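Local coordinates for protein single-stranded-DNA-specific exonuclease RecJ (Thermus thermophilus, PDB 2ZXR) that degrades single-stranded DNA as a 5'-to-3' exonuclease that needs divalent metal ions and acts as a monomer in DNA repair, at residues 10-21 with 32-41; 341-352 with 361-372. All blocks are in the same frame, centred on the assembly; numbering follows the deposited sequence.

Contact 1: residues 10-21 with 32-41; sequences LSLPPLAQWREV and ALAYWHRGFR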
loop_
_atom_site.group_PDB
_atom_site.type_symbol
_atom_site.label_atom_id
_atom_site.label_comp_id
_atom_site.label_asym_id
_atom_site.label_seq_id
_atom_site.Cartn_x
_atom_site.Cartn_y
_atom_site.Cartn_z
ATOM N N LEU A 10 -1.306 -4.838 -13.722
ATOM C CA LEU A 10 -2.319 -3.806 -13.867
ATOM C C LEU A 10 -2.638 -3.553 -15.353
ATOM O O LEU A 10 -1.757 -3.585 -16.215
ATOM C CB LEU A 10 -1.862 -2.503 -13.189
ATOM C CG LEU A 10 -1.444 -2.593 -11.705
ATOM C CD1 LEU A 10 -1.454 -1.173 -11.088
ATOM C CD2 LEU A 10 -2.401 -3.506 -10.929
ATOM N N SER A 11 -3.906 -3.282 -15.636
ATOM C CA SER A 11 -4.375 -3.062 -16.995
ATOM C C SER A 11 -3.770 -1.840 -17.666
ATOM O O SER A 11 -3.372 -0.885 -16.990
ATOM C CB SER A 11 -5.887 -2.880 -16.964
ATOM O OG SER A 11 -6.184 -1.626 -16.355
ATOM N N LEU A 12 -3.693 -1.854 -18.996
ATOM C CA LEU A 12 -3.183 -0.673 -19.693
ATOM C C LEU A 12 -4.377 0.265 -19.827
ATOM O O LEU A 12 -5.511 -0.164 -20.132
ATOM C CB LEU A 12 -2.627 -1.003 -21.087
ATOM C CG LEU A 12 -1.451 -1.982 -21.147
ATOM C CD1 LEU A 12 -0.952 -2.109 -22.591
ATOM C CD2 LEU A 12 -0.344 -1.521 -20.230
ATOM N N PRO A 13 -4.158 1.561 -19.570
ATOM C CA PRO A 13 -5.292 2.485 -19.694
ATOM C C PRO A 13 -5.521 2.836 -21.158
ATOM O O PRO A 13 -4.712 2.481 -22.025
ATOM C CB PRO A 13 -4.832 3.699 -18.884
ATOM C CG PRO A 13 -3.363 3.734 -19.167
ATOM C CD PRO A 13 -2.942 2.259 -19.114
ATOM N N PRO A 14 -6.643 3.507 -21.458
ATOM C CA PRO A 14 -6.872 3.870 -22.860
ATOM C C PRO A 14 -5.804 4.894 -23.263
ATOM O O PRO A 14 -5.499 5.845 -22.525
ATOM C CB PRO A 14 -8.301 4.438 -22.870
ATOM C CG PRO A 14 -8.669 4.624 -21.382
ATOM C CD PRO A 14 -7.889 3.551 -20.671
ATOM N N LEU A 15 -5.218 4.687 -24.433
ATOM C CA LEU A 15 -4.154 5.565 -24.895
ATOM C C LEU A 15 -4.375 7.075 -24.804
ATOM O O LEU A 15 -3.482 7.795 -24.359
ATOM C CB LEU A 15 -3.760 5.201 -26.318
ATOM C CG LEU A 15 -2.933 3.930 -26.467
ATOM C CD1 LEU A 15 -1.789 4.246 -27.439
ATOM C CD2 LEU A 15 -2.369 3.470 -25.134
ATOM N N ALA A 16 -5.534 7.564 -25.230
ATOM C CA ALA A 16 -5.768 9.006 -25.153
ATOM C C ALA A 16 -5.700 9.509 -23.707
ATOM O O ALA A 16 -5.229 10.617 -23.474
ATOM C CB ALA A 16 -7.108 9.377 -25.781
ATOM N N GLN A 17 -6.157 8.711 -22.736
ATOM C CA GLN A 17 -6.077 9.138 -21.340
ATOM C C GLN A 17 -4.640 8.960 -20.825
ATOM O O GLN A 17 -4.149 9.763 -20.039
ATOM C CB GLN A 17 -7.032 8.339 -20.448
ATOM C CG GLN A 17 -8.488 8.320 -20.892
ATOM C CD GLN A 17 -9.381 7.603 -19.878
ATOM O OE1 GLN A 17 -10.410 7.013 -20.234
ATOM N NE2 GLN A 17 -8.997 7.662 -18.608
ATOM N N TRP A 18 -3.956 7.916 -21.278
ATOM C CA TRP A 18 -2.578 7.673 -20.839
ATOM C C TRP A 18 -1.767 8.904 -21.245
ATOM O O TRP A 18 -0.974 9.454 -20.468
ATOM C CB TRP A 18 -2.030 6.439 -21.546
ATOM C CG TRP A 18 -0.884 5.711 -20.893
ATOM C CD1 TRP A 18 0.022 6.204 -19.980
ATOM C CD2 TRP A 18 -0.466 4.373 -21.189
ATOM N NE1 TRP A 18 0.978 5.245 -19.701
ATOM C CE2 TRP A 18 0.702 4.117 -20.430
ATOM C CE3 TRP A 18 -0.964 3.366 -22.030
ATOM C CZ2 TRP A 18 1.373 2.897 -20.484
ATOM C CZ3 TRP A 18 -0.291 2.150 -22.082
ATOM C CH2 TRP A 18 0.864 1.927 -21.314
ATOM N N ARG A 19 -1.982 9.323 -22.486
ATOM C CA ARG A 19 -1.310 10.483 -23.040
ATOM C C ARG A 19 -1.649 11.771 -22.291
ATOM O O ARG A 19 -0.770 12.601 -22.061
ATOM C CB ARG A 19 -1.663 10.619 -24.529
ATOM C CG ARG A 19 -0.773 9.760 -25.423
ATOM C CD ARG A 19 -1.469 9.369 -26.722
ATOM N NE ARG A 19 -0.517 8.865 -27.714
ATOM C CZ ARG A 19 -0.874 8.287 -28.857
ATOM N NH1 ARG A 19 -2.163 8.137 -29.148
ATOM N NH2 ARG A 19 0.057 7.876 -29.717
ATOM N N GLU A 20 -2.919 11.937 -21.932
ATOM C CA GLU A 20 -3.364 13.123 -21.199
ATOM C C GLU A 20 -2.633 13.224 -19.865
ATOM O O GLU A 20 -2.184 14.310 -19.476
ATOM C CB GLU A 20 -4.877 13.069 -20.963
ATOM C CG GLU A 20 -5.668 13.233 -22.256
ATOM C CD GLU A 20 -7.163 12.972 -22.110
ATOM O OE1 GLU A 20 -7.896 13.247 -23.093
ATOM O OE2 GLU A 20 -7.603 12.488 -21.032
ATOM N N VAL A 21 -2.486 12.095 -19.181
ATOM C CA VAL A 21 -1.796 12.088 -17.896
ATOM C C VAL A 21 -0.320 12.417 -18.071
ATOM O O VAL A 21 0.234 13.237 -17.332
ATOM C CB VAL A 21 -1.976 10.732 -17.177
ATOM C CG1 VAL A 21 -1.133 10.686 -15.915
ATOM C CG2 VAL A 21 -3.467 10.543 -16.815
ATOM N N ALA A 32 3.062 7.571 -15.447
ATOM C CA ALA A 32 1.700 7.956 -15.827
ATOM C C ALA A 32 0.746 6.785 -15.616
ATOM O O ALA A 32 -0.416 6.981 -15.299
ATOM C CB ALA A 32 1.652 8.418 -17.281
ATOM N N LEU A 33 1.235 5.568 -15.803
ATOM C CA LEU A 33 0.409 4.385 -15.599
ATOM C C LEU A 33 -0.032 4.363 -14.125
ATOM O O LEU A 33 -1.214 4.145 -13.809
ATOM C CB LEU A 33 1.234 3.134 -15.907
ATOM C CG LEU A 33 0.815 2.229 -17.060
ATOM C CD1 LEU A 33 1.994 1.336 -17.482
ATOM C CD2 LEU A 33 -0.358 1.384 -16.614
ATOM N N ALA A 34 0.930 4.585 -13.232
ATOM C CA ALA A 34 0.674 4.606 -11.784
ATOM C C ALA A 34 -0.317 5.722 -11.424
ATOM O O ALA A 34 -1.329 5.488 -10.741
ATOM C CB ALA A 34 1.987 4.796 -11.027
ATOM N N TYR A 35 -0.043 6.937 -11.894
ATOM C CA TYR A 35 -0.954 8.041 -11.617
ATOM C C TYR A 35 -2.359 7.737 -12.142
ATOM O O TYR A 35 -3.348 7.947 -11.420
ATOM C CB TYR A 35 -0.436 9.341 -12.232
ATOM C CG TYR A 35 0.856 9.802 -11.622
ATOM C CD1 TYR A 35 0.951 10.050 -10.255
ATOM C CD2 TYR A 35 1.996 9.960 -12.401
ATOM C CE1 TYR A 35 2.159 10.440 -9.687
ATOM C CE2 TYR A 35 3.197 10.337 -11.849
ATOM C CZ TYR A 35 3.282 10.577 -10.495
ATOM O OH TYR A 35 4.487 10.931 -9.942
ATOM N N TRP A 36 -2.461 7.224 -13.374
ATOM C CA TRP A 36 -3.785 6.918 -13.918
ATOM C C TRP A 36 -4.549 5.960 -12.999
ATOM O O TRP A 36 -5.733 6.170 -12.715
ATOM C CB TRP A 36 -3.691 6.307 -15.314
ATOM C CG TRP A 36 -5.047 6.113 -15.961
ATOM C CD1 TRP A 36 -5.784 7.058 -16.636
ATOM C CD2 TRP A 36 -5.824 4.911 -15.987
ATOM N NE1 TRP A 36 -6.968 6.511 -17.080
ATOM C CE2 TRP A 36 -7.020 5.197 -16.697
ATOM C CE3 TRP A 36 -5.630 3.618 -15.487
ATOM C CZ2 TRP A 36 -8.016 4.231 -16.916
ATOM C CZ3 TRP A 36 -6.624 2.656 -15.704
ATOM C CH2 TRP A 36 -7.802 2.973 -16.413
ATOM N N HIS A 37 -3.868 4.924 -12.525
ATOM C CA HIS A 37 -4.477 3.949 -11.631
ATOM C C HIS A 37 -4.865 4.502 -10.261
ATOM O O HIS A 37 -5.853 4.062 -9.685
ATOM C CB HIS A 37 -3.542 2.753 -11.424
ATOM C CG HIS A 37 -3.588 1.752 -12.540
ATOM N ND1 HIS A 37 -4.760 1.145 -12.947
ATOM C CD2 HIS A 37 -2.613 1.261 -13.342
ATOM C CE1 HIS A 37 -4.504 0.329 -13.955
ATOM N NE2 HIS A 37 -3.209 0.380 -14.213
ATOM N N ARG A 38 -4.079 5.442 -9.739
ATOM C CA ARG A 38 -4.323 6.017 -8.425
ATOM C C ARG A 38 -5.262 7.190 -8.540
ATOM O O ARG A 38 -5.512 7.878 -7.559
ATOM C CB ARG A 38 -3.018 6.515 -7.786
ATOM C CG ARG A 38 -1.817 5.591 -7.892
ATOM C CD ARG A 38 -1.741 4.620 -6.745
ATOM N NE ARG A 38 -0.769 3.554 -6.977
ATOM C CZ ARG A 38 0.437 3.484 -6.422
ATOM N NH1 ARG A 38 0.848 4.430 -5.588
ATOM N NH2 ARG A 38 1.216 2.440 -6.680
ATOM N N GLY A 39 -5.756 7.438 -9.744
ATOM C CA GLY A 39 -6.672 8.546 -9.955
ATOM C C GLY A 39 -6.052 9.925 -10.078
ATOM O O GLY A 39 -6.774 10.920 -10.014
ATOM N N PHE A 40 -4.733 10.017 -10.235
ATOM C CA PHE A 40 -4.100 11.328 -10.390
ATOM C C PHE A 40 -4.150 11.726 -11.865
ATOM O O PHE A 40 -3.490 11.112 -12.699
ATOM C CB PHE A 40 -2.644 11.298 -9.907
ATOM C CG PHE A 40 -2.500 11.038 -8.428
ATOM C CD1 PHE A 40 -2.455 9.741 -7.936
ATOM C CD2 PHE A 40 -2.427 12.097 -7.526
ATOM C CE1 PHE A 40 -2.340 9.497 -6.566
ATOM C CE2 PHE A 40 -2.311 11.863 -6.155
ATOM C CZ PHE A 40 -2.267 10.562 -5.676
ATOM N N ARG A 41 -4.932 12.756 -12.183
ATOM C CA ARG A 41 -5.083 13.201 -13.564
ATOM C C ARG A 41 -4.479 14.566 -13.883
ATOM O O ARG A 41 -3.837 14.726 -14.917
ATOM C CB ARG A 41 -6.566 13.195 -13.952
ATOM C CG ARG A 41 -7.259 11.854 -13.726
ATOM C CD ARG A 41 -6.420 10.680 -14.243
ATOM N NE ARG A 41 -6.985 9.378 -13.883
ATOM C CZ ARG A 41 -8.034 8.820 -14.481
ATOM N NH1 ARG A 41 -8.475 7.632 -14.077
ATOM N NH2 ARG A 41 -8.637 9.447 -15.488
#
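Val21 and Arg41, the latter just past the second helix, bring the two backbones nearest, their CA atoms 5.6 Å apart. The short axes of helix 15-21 and helix 32-37 cross at 105° and pass 9.2 Å from each other. Before its helix the first segment runs extended from Leu10 to Pro14, the N-cap residue, and this lead-in lies along the end of the second helix, which closes at Gly39 in a Schellman motif.

Trp36 and Val21 carry most of the contact. With CG of Trp36 anti to the backbone N (chi1 -174°), the indole reaches across to the proline pair, and Pro13 CB sits over the six-membered ring, 3.4 Å from its centroid, in a CH-pi contact. The opposite face carries the guanidinium of Arg41, from the same segment, with NH1 above the rim of the indole; NH1 also makes a weak hydrogen bond to Trp36 O. Gln17 and Val21 come to the indole edge. Pro13 also turns its CG over one face of Trp18; the CZ2 of that indole meets Leu33 CD1 at 3.4 Å, and its NE1 is hydrogen-bonded to Pro29 O. Val21 CG1 fills in beside Ala32 CB at 3.8 Å.

Farther along, His37 receives Leu10 CD1 over one face, 3.9 Å from the ring centroid, and its NE2 makes a weak hydrogen bond to Ser11 O (3.1 Å).

Leu629 of helix 624-639 touches Trp18 and Leu33. Apolar packing, with prolines against indoles at its middle, makes up most of the contact; the one clear polar link across it, bent to 133° at the hydrogen, is consistent with shape fit contributing most.

Contact 2: residues 341-352 with 361-372; sequences PGVMGIVASRIL and LVAQGKGTVRSL
The guanidinium of Arg370 has Gly345 CA over one face, with NH2 3.5 Å from that carbon, while Val369 O lies almost in its plane and accepts a hydrogen bond from NH1 (2.8 Å). The flat group thereby rests against the helix where Gly345 presents no side chain. Ser349 OG lies beside the arginine chain, 3.3 Å from Arg370 CG, and the chain bends at chi2 to lay the guanidinium over Gly345. The setting is a beta-alpha-beta unit of the DHHA1 domain: helix 341-352 belongs to the crossover that leads from strand 332-335 to strand 359-363, and it packs on the hairpin that strand 361-363 forms with strand 366-370 through a type I' turn. Its axis runs nearly antiparallel to the first strand, at 165°, and 31° from the direction of the second.

Met344 makes the largest apolar contribution from the helix. Its first torsion (57°) places CG between the backbone N and the carbonyl carbon, alongside Thr368 CG2, and the chain then bends at chi3, bringing CE down onto the hairpin between the CB atoms of Leu361 and Ala363. One turn on, Ala348 CB meets Leu361 CD2 on one flank and Arg370 CG on the other, each at 3.7 Å. Pro341 covers the turn end of the hairpin, and Leu352 CD1 lies over the backbone leaving the second strand.

Val343 and Ile346 touch helix 293-321. The side chain of Arg370 lies about 10 Å from that of Asp82, a manganese ligand, so the arginine is near the metal site but is not a ligand. Met344 CE stands 3.4 Å from Ala363 CB, a carbon pair closer than usual van der Waals contact.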
loop_
_atom_site.group_PDB
_atom_site.type_symbol
_atom_site.label_atom_id
_atom_site.label_comp_id
_atom_site.label_asym_id
_atom_site.label_seq_id
_atom_site.Cartn_x
_atom_site.Cartn_y
_atom_site.Cartn_z
ATOM N N PRO A 341 -1.717 -8.786 27.164
ATOM C CA PRO A 341 -2.725 -8.337 26.188
ATOM C C PRO A 341 -2.287 -7.156 25.334
ATOM O O PRO A 341 -2.805 -6.952 24.238
ATOM C CB PRO A 341 -3.941 -8.030 27.070
ATOM C CG PRO A 341 -3.788 -9.080 28.170
ATOM C CD PRO A 341 -2.319 -8.894 28.503
ATOM N N GLY A 342 -1.304 -6.418 25.829
ATOM C CA GLY A 342 -0.786 -5.272 25.113
ATOM C C GLY A 342 0.059 -5.604 23.892
ATOM O O GLY A 342 0.288 -4.733 23.028
ATOM N N VAL A 343 0.530 -6.843 23.780
ATOM C CA VAL A 343 1.334 -7.172 22.619
ATOM C C VAL A 343 0.727 -8.186 21.674
ATOM O O VAL A 343 1.243 -8.349 20.558
ATOM C CB VAL A 343 2.763 -7.671 23.015
ATOM C CG1 VAL A 343 3.306 -6.821 24.157
ATOM C CG2 VAL A 343 2.751 -9.150 23.362
ATOM N N MET A 344 -0.366 -8.843 22.076
ATOM C CA MET A 344 -0.955 -9.876 21.218
ATOM C C MET A 344 -1.488 -9.394 19.869
ATOM O O MET A 344 -1.464 -10.135 18.901
ATOM C CB MET A 344 -2.041 -10.698 21.976
ATOM C CG MET A 344 -3.202 -9.906 22.586
ATOM S SD MET A 344 -4.447 -10.868 23.635
ATOM C CE MET A 344 -4.072 -12.541 23.256
ATOM N N GLY A 345 -1.942 -8.147 19.793
ATOM C CA GLY A 345 -2.461 -7.652 18.529
ATOM C C GLY A 345 -1.417 -7.735 17.420
ATOM O O GLY A 345 -1.700 -8.253 16.324
ATOM N N ILE A 346 -0.220 -7.215 17.688
ATOM C CA ILE A 346 0.846 -7.271 16.683
ATOM C C ILE A 346 1.331 -8.722 16.446
ATOM O O ILE A 346 1.638 -9.092 15.322
ATOM C CB ILE A 346 2.055 -6.361 17.058
ATOM C CG1 ILE A 346 1.640 -4.877 16.928
ATOM C CG2 ILE A 346 3.256 -6.653 16.090
ATOM C CD1 ILE A 346 2.706 -3.885 17.354
ATOM N N VAL A 347 1.394 -9.538 17.494
ATOM C CA VAL A 347 1.809 -10.930 17.326
ATOM C C VAL A 347 0.794 -11.633 16.408
ATOM O O VAL A 347 1.161 -12.422 15.557
ATOM C CB VAL A 347 1.883 -11.656 18.687
ATOM C CG1 VAL A 347 2.192 -13.133 18.480
ATOM C CG2 VAL A 347 2.948 -11.016 19.541
ATOM N N ALA A 348 -0.487 -11.322 16.567
ATOM C CA ALA A 348 -1.509 -11.926 15.715
ATOM C C ALA A 348 -1.310 -11.506 14.248
ATOM O O ALA A 348 -1.410 -12.338 13.348
ATOM C CB ALA A 348 -2.897 -11.514 16.187
ATOM N N SER A 349 -1.045 -10.218 13.998
ATOM C CA SER A 349 -0.847 -9.760 12.620
ATOM C C SER A 349 0.395 -10.426 12.037
ATOM O O SER A 349 0.421 -10.837 10.869
ATOM C CB SER A 349 -0.675 -8.238 12.566
ATOM O OG SER A 349 -1.885 -7.580 12.909
ATOM N N ARG A 350 1.435 -10.534 12.853
ATOM C CA ARG A 350 2.643 -11.170 12.364
ATOM C C ARG A 350 2.386 -12.641 12.034
ATOM O O ARG A 350 2.935 -13.167 11.073
ATOM C CB ARG A 350 3.775 -10.995 13.376
ATOM C CG ARG A 350 4.281 -9.544 13.428
ATOM C CD ARG A 350 5.447 -9.396 14.392
ATOM N NE ARG A 350 6.655 -10.033 13.884
ATOM C CZ ARG A 350 7.809 -10.088 14.542
ATOM N NH1 ARG A 350 7.914 -9.545 15.754
ATOM N NH2 ARG A 350 8.866 -10.659 13.975
ATOM N N ILE A 351 1.530 -13.306 12.800
ATOM C CA ILE A 351 1.236 -14.709 12.493
ATOM C C ILE A 351 0.407 -14.798 11.230
ATOM O O ILE A 351 0.634 -15.651 10.375
ATOM C CB ILE A 351 0.477 -15.406 13.644
ATOM C CG1 ILE A 351 1.414 -15.528 14.846
ATOM C CG2 ILE A 351 -0.034 -16.789 13.174
ATOM C CD1 ILE A 351 0.800 -16.150 16.109
ATOM N N LEU A 352 -0.579 -13.925 11.119
ATOM C CA LEU A 352 -1.420 -13.916 9.945
ATOM C C LEU A 352 -0.573 -13.708 8.686
ATOM O O LEU A 352 -0.870 -14.267 7.618
ATOM C CB LEU A 352 -2.446 -12.796 10.058
ATOM C CG LEU A 352 -3.332 -12.501 8.848
ATOM C CD1 LEU A 352 -4.678 -12.000 9.331
ATOM C CD2 LEU A 352 -2.647 -11.476 7.923
ATOM N N LEU A 361 -6.150 -14.982 19.139
ATOM C CA LEU A 361 -5.266 -15.200 20.278
ATOM C C LEU A 361 -6.010 -14.802 21.538
ATOM O O LEU A 361 -6.766 -13.801 21.550
ATOM C CB LEU A 361 -4.016 -14.315 20.160
ATOM C CG LEU A 361 -2.740 -14.863 19.512
ATOM C CD1 LEU A 361 -3.051 -15.873 18.426
ATOM C CD2 LEU A 361 -1.894 -13.682 19.018
ATOM N N VAL A 362 -5.797 -15.577 22.595
ATOM C CA VAL A 362 -6.424 -15.326 23.890
ATOM C C VAL A 362 -5.308 -15.304 24.907
ATOM O O VAL A 362 -4.433 -16.164 24.878
ATOM C CB VAL A 362 -7.385 -16.463 24.278
ATOM C CG1 VAL A 362 -7.943 -16.216 25.687
ATOM C CG2 VAL A 362 -8.511 -16.560 23.272
ATOM N N ALA A 363 -5.308 -14.316 25.787
ATOM C CA ALA A 363 -4.277 -14.227 26.831
ATOM C C ALA A 363 -4.925 -13.546 27.993
ATOM O O ALA A 363 -5.513 -12.479 27.831
ATOM C CB ALA A 363 -3.079 -13.415 26.372
ATOM N N GLN A 364 -4.842 -14.168 29.163
ATOM C CA GLN A 364 -5.438 -13.590 30.359
ATOM C C GLN A 364 -6.921 -13.232 30.149
ATOM O O GLN A 364 -7.413 -12.216 30.643
ATOM C CB GLN A 364 -4.614 -12.353 30.793
ATOM C CG GLN A 364 -3.173 -12.757 31.150
ATOM C CD GLN A 364 -2.362 -11.643 31.790
ATOM O OE1 GLN A 364 -1.676 -10.874 31.105
ATOM N NE2 GLN A 364 -2.431 -11.555 33.109
ATOM N N GLY A 365 -7.627 -14.071 29.404
ATOM C CA GLY A 365 -9.041 -13.841 29.188
ATOM C C GLY A 365 -9.406 -12.746 28.209
ATOM O O GLY A 365 -10.589 -12.445 28.010
ATOM N N LYS A 366 -8.403 -12.113 27.620
ATOM C CA LYS A 366 -8.687 -11.083 26.630
ATOM C C LYS A 366 -8.400 -11.716 25.292
ATOM O O LYS A 366 -7.508 -12.550 25.172
ATOM C CB LYS A 366 -7.816 -9.848 26.857
ATOM C CG LYS A 366 -8.055 -9.200 28.228
ATOM C CD LYS A 366 -9.552 -8.999 28.470
ATOM C CE LYS A 366 -9.837 -8.162 29.729
ATOM N NZ LYS A 366 -9.461 -6.714 29.544
ATOM N N GLY A 367 -9.168 -11.351 24.280
ATOM C CA GLY A 367 -8.940 -11.948 22.981
ATOM C C GLY A 367 -8.750 -10.946 21.860
ATOM O O GLY A 367 -9.349 -9.869 21.857
ATOM N N THR A 368 -7.922 -11.314 20.890
ATOM C CA THR A 368 -7.685 -10.443 19.766
ATOM C C THR A 368 -7.821 -11.255 18.508
ATOM O O THR A 368 -7.499 -12.438 18.503
ATOM C CB THR A 368 -6.267 -9.847 19.793
ATOM O OG1 THR A 368 -6.159 -8.874 18.750
ATOM C CG2 THR A 368 -5.209 -10.938 19.520
ATOM N N VAL A 369 -8.287 -10.617 17.442
ATOM C CA VAL A 369 -8.446 -11.277 16.153
ATOM C C VAL A 369 -7.881 -10.402 15.029
ATOM O O VAL A 369 -8.072 -9.191 15.038
ATOM C CB VAL A 369 -9.941 -11.485 15.776
ATOM C CG1 VAL A 369 -10.019 -12.265 14.469
ATOM C CG2 VAL A 369 -10.708 -12.226 16.893
ATOM N N ARG A 370 -7.176 -11.023 14.087
ATOM C CA ARG A 370 -6.691 -10.356 12.894
ATOM C C ARG A 370 -7.155 -11.312 11.824
ATOM O O ARG A 370 -6.956 -12.524 11.938
ATOM C CB ARG A 370 -5.151 -10.217 12.854
ATOM C CG ARG A 370 -4.589 -9.183 13.857
ATOM C CD ARG A 370 -5.112 -7.756 13.588
ATOM N NE ARG A 370 -4.678 -6.792 14.611
ATOM C CZ ARG A 370 -5.251 -6.636 15.808
ATOM N NH1 ARG A 370 -6.314 -7.366 16.174
ATOM N NH2 ARG A 370 -4.745 -5.756 16.664
ATOM N N SER A 371 -7.796 -10.787 10.796
ATOM C CA SER A 371 -8.276 -11.632 9.730
ATOM C C SER A 371 -8.022 -10.983 8.376
ATOM O O SER A 371 -7.505 -9.860 8.289
ATOM C CB SER A 371 -9.779 -11.893 9.901
ATOM O OG SER A 371 -10.225 -12.921 9.017
ATOM N N LEU A 372 -8.403 -11.698 7.321
ATOM C CA LEU A 372 -8.209 -11.218 5.957
ATOM C C LEU A 372 -9.148 -11.966 5.044
ATOM O O LEU A 372 -9.964 -12.767 5.484
ATOM C CB LEU A 372 -6.794 -11.554 5.471
ATOM C CG LEU A 372 -6.529 -13.031 5.101
ATOM C CD1 LEU A 372 -5.129 -13.166 4.477
ATOM C CD2 LEU A 372 -6.618 -13.947 6.343
#

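In the fold
Both contacts are partly buried and local in sequence, yet they serve different architectures. Contact 1 sets two successive helices against each other near the N-terminus and ties them to the C-terminal helices and to strand 426-433; contact 2 lays a helix on a hairpin within the DHHA1 domain. Their centres are 40 Å apart, on opposite sides of the chain's centre, and they share no element. Each mixes buried residues (Val21 and Trp18; Met344 and Leu361) with exposed ones (Pro14; Gln364 and Lys366). Aromatic rings and prolines mark contact 1, remote from the metal site. Contact 2 uses aliphatic chains, a thioether and an arginine laid on glycine, its side chain about 13 Å from the bound magnesium ion.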